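Local atomic coordinates of thiosulfate sulfurtransferase TUM1 (Saccharomyces cerevisiae, PDB entry 3UTN), a protein that accepts persulfide sulfur from the desulfurase NFS1 and passes it to UBA4 for 2-thiolation of the wobble uridine of tRNAs. Residues L26-L38 with V142-Y156. Numbering follows the deposited sequence. Where two conformers were deposited one is given.
With DMS (dimethyl sulfoxide), chain B.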
# COMPACT_ATOMS: atom_id res chain seq x y z
N LEU A 26 -4.12 5.17 10.40
CA LEU A 26 -5.11 4.55 9.53
C LEU A 26 -5.05 3.04 9.63
O LEU A 26 -6.05 2.34 9.49
CB LEU A 26 -4.93 4.99 8.09
CG LEU A 26 -5.28 6.46 7.87
CD1 LEU A 26 -5.51 6.62 6.39
CD2 LEU A 26 -6.53 6.87 8.64
N PHE A 27 -3.85 2.54 9.88
CA PHE A 27 -3.68 1.16 10.24
C PHE A 27 -2.37 1.03 10.98
O PHE A 27 -1.47 1.85 10.81
CB PHE A 27 -3.70 0.25 9.01
CG PHE A 27 -2.59 0.50 8.05
CD1 PHE A 27 -1.41 -0.21 8.15
CD2 PHE A 27 -2.72 1.44 7.04
CE1 PHE A 27 -0.38 0.00 7.25
CE2 PHE A 27 -1.70 1.67 6.15
CZ PHE A 27 -0.53 0.94 6.25
N ASP A 28 -2.28 0.00 11.81
CA ASP A 28 -1.06 -0.29 12.50
C ASP A 28 -0.47 -1.51 11.86
O ASP A 28 -1.20 -2.39 11.41
CB ASP A 28 -1.32 -0.57 13.97
CG ASP A 28 -1.70 0.67 14.75
OD1 ASP A 28 -1.57 1.77 14.20
OD2 ASP A 28 -2.14 0.53 15.91
N LEU A 29 0.85 -1.57 11.82
CA LEU A 29 1.49 -2.82 11.51
C LEU A 29 1.17 -3.73 12.66
O LEU A 29 0.98 -3.29 13.80
CB LEU A 29 2.99 -2.66 11.39
CG LEU A 29 3.55 -1.77 10.29
CD1 LEU A 29 4.87 -2.37 9.86
CD2 LEU A 29 2.61 -1.65 9.10
N ILE A 30 1.09 -5.01 12.36
CA ILE A 30 0.94 -5.98 13.41
C ILE A 30 1.82 -7.14 13.03
O ILE A 30 1.79 -7.61 11.88
CB ILE A 30 -0.53 -6.37 13.64
CG1 ILE A 30 -0.68 -7.14 14.96
CG2 ILE A 30 -1.09 -7.13 12.45
CD1 ILE A 30 -2.11 -7.30 15.39
N SER A 31 2.63 -7.57 13.97
CA SER A 31 3.47 -8.72 13.76
C SER A 31 2.58 -9.95 13.87
O SER A 31 1.49 -9.87 14.43
CB SER A 31 4.56 -8.78 14.83
OG SER A 31 3.97 -9.05 16.08
N PRO A 32 3.04 -11.08 13.34
CA PRO A 32 2.30 -12.31 13.53
C PRO A 32 2.02 -12.59 15.00
O PRO A 32 0.89 -12.94 15.35
CB PRO A 32 3.24 -13.36 12.95
CG PRO A 32 3.94 -12.63 11.86
CD PRO A 32 4.16 -11.26 12.40
N LYS A 33 3.02 -12.43 15.86
CA LYS A 33 2.81 -12.71 17.28
C LYS A 33 1.78 -11.79 17.89
O LYS A 33 0.89 -12.24 18.60
CB LYS A 33 4.12 -12.68 18.09
CG LYS A 33 4.76 -11.32 18.30
CD LYS A 33 6.03 -11.44 19.13
CE LYS A 33 6.80 -12.71 18.78
NZ LYS A 33 8.22 -12.68 19.23
N ALA A 34 1.87 -10.50 17.58
CA ALA A 34 0.91 -9.53 18.07
C ALA A 34 -0.45 -9.87 17.49
O ALA A 34 -1.46 -9.75 18.16
CB ALA A 34 1.31 -8.12 17.70
N PHE A 35 -0.45 -10.33 16.25
CA PHE A 35 -1.69 -10.73 15.62
C PHE A 35 -2.36 -11.89 16.34
O PHE A 35 -3.54 -11.82 16.64
CB PHE A 35 -1.50 -11.07 14.15
CG PHE A 35 -2.69 -11.73 13.55
CD1 PHE A 35 -3.82 -11.00 13.23
CD2 PHE A 35 -2.69 -13.10 13.34
CE1 PHE A 35 -4.93 -11.62 12.68
CE2 PHE A 35 -3.79 -13.72 12.78
CZ PHE A 35 -4.91 -12.98 12.45
N VAL A 36 -1.63 -12.96 16.61
CA VAL A 36 -2.27 -14.09 17.28
C VAL A 36 -2.65 -13.70 18.69
O VAL A 36 -3.70 -14.11 19.20
CB VAL A 36 -1.43 -15.39 17.26
CG1 VAL A 36 -1.27 -15.87 15.83
CG2 VAL A 36 -0.08 -15.19 17.92
N LYS A 37 -1.82 -12.86 19.31
CA LYS A 37 -2.14 -12.31 20.62
C LYS A 37 -3.46 -11.55 20.49
O LYS A 37 -4.37 -11.76 21.27
CB LYS A 37 -1.04 -11.39 21.12
CG LYS A 37 -1.29 -10.89 22.53
CD LYS A 37 -0.28 -9.85 22.96
CE LYS A 37 -0.61 -9.39 24.36
NZ LYS A 37 0.52 -8.66 24.97
N LEU A 38 -3.53 -10.69 19.49
CA LEU A 38 -4.74 -9.93 19.23
C LEU A 38 -5.92 -10.88 19.05
O LEU A 38 -6.94 -10.74 19.72
CB LEU A 38 -4.57 -9.05 18.00
CG LEU A 38 -5.77 -8.24 17.52
CD1 LEU A 38 -6.09 -7.11 18.48
CD2 LEU A 38 -5.47 -7.71 16.13
N VAL A 142 -7.63 -1.38 11.63
CA VAL A 142 -6.97 -1.98 10.51
C VAL A 142 -5.54 -2.22 10.91
O VAL A 142 -4.85 -1.33 11.40
CB VAL A 142 -7.02 -1.11 9.25
CG1 VAL A 142 -6.41 -1.86 8.08
CG2 VAL A 142 -8.44 -0.70 8.93
N TYR A 143 -5.12 -3.44 10.69
CA TYR A 143 -3.76 -3.78 10.89
C TYR A 143 -3.21 -4.26 9.60
O TYR A 143 -3.92 -4.81 8.77
CB TYR A 143 -3.64 -4.85 11.95
CG TYR A 143 -4.00 -4.34 13.31
CD1 TYR A 143 -3.05 -3.76 14.13
CD2 TYR A 143 -5.31 -4.44 13.77
CE1 TYR A 143 -3.38 -3.29 15.39
CE2 TYR A 143 -5.65 -3.97 15.03
CZ TYR A 143 -4.68 -3.40 15.83
OH TYR A 143 -5.03 -2.93 17.07
N LEU A 144 -1.93 -4.02 9.44
CA LEU A 144 -1.23 -4.57 8.34
C LEU A 144 -0.38 -5.62 8.98
O LEU A 144 0.50 -5.30 9.78
CB LEU A 144 -0.35 -3.52 7.69
CG LEU A 144 0.48 -4.06 6.55
CD1 LEU A 144 -0.46 -4.62 5.50
CD2 LEU A 144 1.34 -2.94 5.99
N LEU A 145 -0.68 -6.87 8.68
CA LEU A 145 0.13 -7.93 9.20
C LEU A 145 1.50 -7.74 8.63
O LEU A 145 1.67 -7.54 7.42
CB LEU A 145 -0.41 -9.30 8.82
CG LEU A 145 0.44 -10.44 9.38
CD1 LEU A 145 0.29 -10.54 10.89
CD2 LEU A 145 0.03 -11.73 8.71
N ASN A 146 2.49 -7.77 9.51
CA ASN A 146 3.84 -7.58 9.08
C ASN A 146 4.72 -8.78 9.38
O ASN A 146 5.36 -8.84 10.42
CB ASN A 146 4.42 -6.32 9.71
CG ASN A 146 5.77 -6.00 9.15
OD1 ASN A 146 6.03 -6.25 7.97
ND2 ASN A 146 6.65 -5.47 9.98
N ASN A 147 4.74 -9.75 8.49
CA ASN A 147 3.84 -9.82 7.36
C ASN A 147 3.48 -11.27 7.23
O ASN A 147 3.90 -12.09 8.05
CB ASN A 147 4.50 -9.30 6.08
CG ASN A 147 5.80 -10.01 5.75
OD1 ASN A 147 6.12 -11.05 6.32
ND2 ASN A 147 6.54 -9.46 4.81
N PHE A 148 2.71 -11.60 6.20
CA PHE A 148 2.27 -12.95 6.01
C PHE A 148 3.43 -13.89 5.74
O PHE A 148 3.37 -15.05 6.11
CB PHE A 148 1.27 -13.02 4.89
CG PHE A 148 0.51 -14.30 4.85
CD1 PHE A 148 0.01 -14.88 6.02
CD2 PHE A 148 0.27 -14.92 3.64
CE1 PHE A 148 -0.70 -16.06 5.96
CE2 PHE A 148 -0.45 -16.10 3.58
CZ PHE A 148 -0.93 -16.67 4.74
N ASN A 149 4.48 -13.38 5.10
CA ASN A 149 5.69 -14.17 4.88
C ASN A 149 6.21 -14.71 6.19
O ASN A 149 6.45 -15.90 6.33
CB ASN A 149 6.78 -13.34 4.21
CG ASN A 149 6.51 -13.08 2.75
OD1 ASN A 149 5.60 -13.67 2.16
ND2 ASN A 149 7.31 -12.22 2.15
N GLN A 150 6.37 -13.81 7.15
CA GLN A 150 6.93 -14.19 8.44
C GLN A 150 5.92 -15.02 9.18
O GLN A 150 6.27 -16.00 9.82
CB GLN A 150 7.30 -12.95 9.24
CG GLN A 150 8.54 -12.28 8.69
CD GLN A 150 9.74 -13.19 8.74
OE1 GLN A 150 10.59 -13.05 9.61
NE2 GLN A 150 9.82 -14.14 7.80
N TYR A 151 4.66 -14.62 9.06
CA TYR A 151 3.56 -15.35 9.60
C TYR A 151 3.64 -16.81 9.18
O TYR A 151 3.53 -17.72 10.01
CB TYR A 151 2.27 -14.73 9.09
CG TYR A 151 1.05 -15.26 9.75
CD1 TYR A 151 0.49 -14.60 10.84
CD2 TYR A 151 0.44 -16.41 9.29
CE1 TYR A 151 -0.65 -15.08 11.45
CE2 TYR A 151 -0.69 -16.91 9.90
CZ TYR A 151 -1.23 -16.24 10.98
OH TYR A 151 -2.35 -16.72 11.58
N ARG A 152 3.84 -17.03 7.88
CA ARG A 152 3.94 -18.39 7.37
C ARG A 152 5.26 -19.02 7.76
O ARG A 152 5.28 -20.15 8.23
CB ARG A 152 3.77 -18.41 5.86
CG ARG A 152 2.33 -18.30 5.41
CD ARG A 152 2.26 -18.16 3.91
NE ARG A 152 2.93 -16.94 3.46
CZ ARG A 152 2.85 -16.46 2.22
NH1 ARG A 152 2.11 -17.09 1.31
NH2 ARG A 152 3.49 -15.35 1.90
N GLU A 153 6.34 -18.27 7.60
CA GLU A 153 7.68 -18.78 7.93
C GLU A 153 7.70 -19.33 9.34
O GLU A 153 8.24 -20.40 9.59
CB GLU A 153 8.74 -17.69 7.78
CG GLU A 153 10.13 -18.12 8.25
CD GLU A 153 11.25 -17.61 7.36
OE1 GLU A 153 11.25 -16.41 7.00
OE2 GLU A 153 12.15 -18.42 7.02
N PHE A 154 7.09 -18.60 10.27
CA PHE A 154 7.10 -18.99 11.66
C PHE A 154 5.84 -19.75 12.04
O PHE A 154 5.52 -19.89 13.22
CB PHE A 154 7.40 -17.79 12.54
CG PHE A 154 8.79 -17.29 12.37
CD1 PHE A 154 9.84 -17.86 13.09
CD2 PHE A 154 9.08 -16.30 11.44
CE1 PHE A 154 11.14 -17.42 12.91
CE2 PHE A 154 10.38 -15.85 11.26
CZ PHE A 154 11.42 -16.42 11.99
N LYS A 155 5.14 -20.25 11.02
CA LYS A 155 4.08 -21.23 11.19
C LYS A 155 2.96 -20.73 12.10
O LYS A 155 2.41 -21.45 12.91
CB LYS A 155 4.65 -22.57 11.68
CG LYS A 155 5.59 -23.22 10.67
CD LYS A 155 6.41 -24.33 11.30
CE LYS A 155 7.40 -24.92 10.30
NZ LYS A 155 8.05 -26.15 10.82
N TYR A 156 2.64 -19.46 11.94
CA TYR A 156 1.49 -18.92 12.62
C TYR A 156 0.24 -19.56 12.04
O TYR A 156 0.30 -20.11 10.94
CB TYR A 156 1.49 -17.41 12.51
CG TYR A 156 2.43 -16.82 13.50
CD1 TYR A 156 1.97 -16.37 14.73
CD2 TYR A 156 3.80 -16.77 13.24
CE1 TYR A 156 2.83 -15.84 15.66
CE2 TYR A 156 4.67 -16.24 14.17
CZ TYR A 156 4.18 -15.78 15.38
OH TYR A 156 5.02 -15.27 16.31
S DMS B . -5.41 0.93 13.51
O DMS B . -6.72 0.85 12.84
C1 DMS B . -5.47 2.15 14.70
C2 DMS B . -5.26 -0.41 14.54
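At the edge of the parallel sheet of the N-terminal rhodanese domain, strand 28-30 pairs with strand 142-145, D28 beside Y143, L29 beside L144 and I30 beside L145. D28 N donates to V142 O, and D28 O accepts from L144 N; I30 N donates to L144 O, and I30 O accepts from N146 N at a very short 2.5 Å. Strand 28-30 is one of the two outermost strands of the five, in the order 1-5-4-2-3 of the rhodanese fold, so the first strand of the domain lies against its last, whose other side pairs with strand 115-119.

On the sheet face carrying Y143, the ring is sandwiched. I30 CD1 lies 4.2 Å from the Y143 ring centroid, and L38 CD2 covers the same face from helix 32-38; dimethyl sulfoxide, probably from the crystallisation liquor, sets its methyl C2 over the opposite face, 3.3 Å from Y143 CZ, while its oxygen accepts from V142 N. A serine at Y143 would probably leave the I30 and L38 methyls without their aromatic cover and open a gap beneath helix 32-38. The other face carries L29 and L144, side by side with CD2 methyls 3.6 Å apart, and both reach T293 of helix 286-297.

Past the strands, P32 packs against both Y151 and Y156: CB makes a CH-pi contact squarely over the Y156 face, 3.3 Å from its centroid, and CG rests on Y151 N, while V36 CG1 meets the Y156 ring's edge. With CG anti to the backbone N (chi1 169°), F35 brings CD2 to the edge of Y151, 3.4 Å from CE1, the planes inclined at 64°.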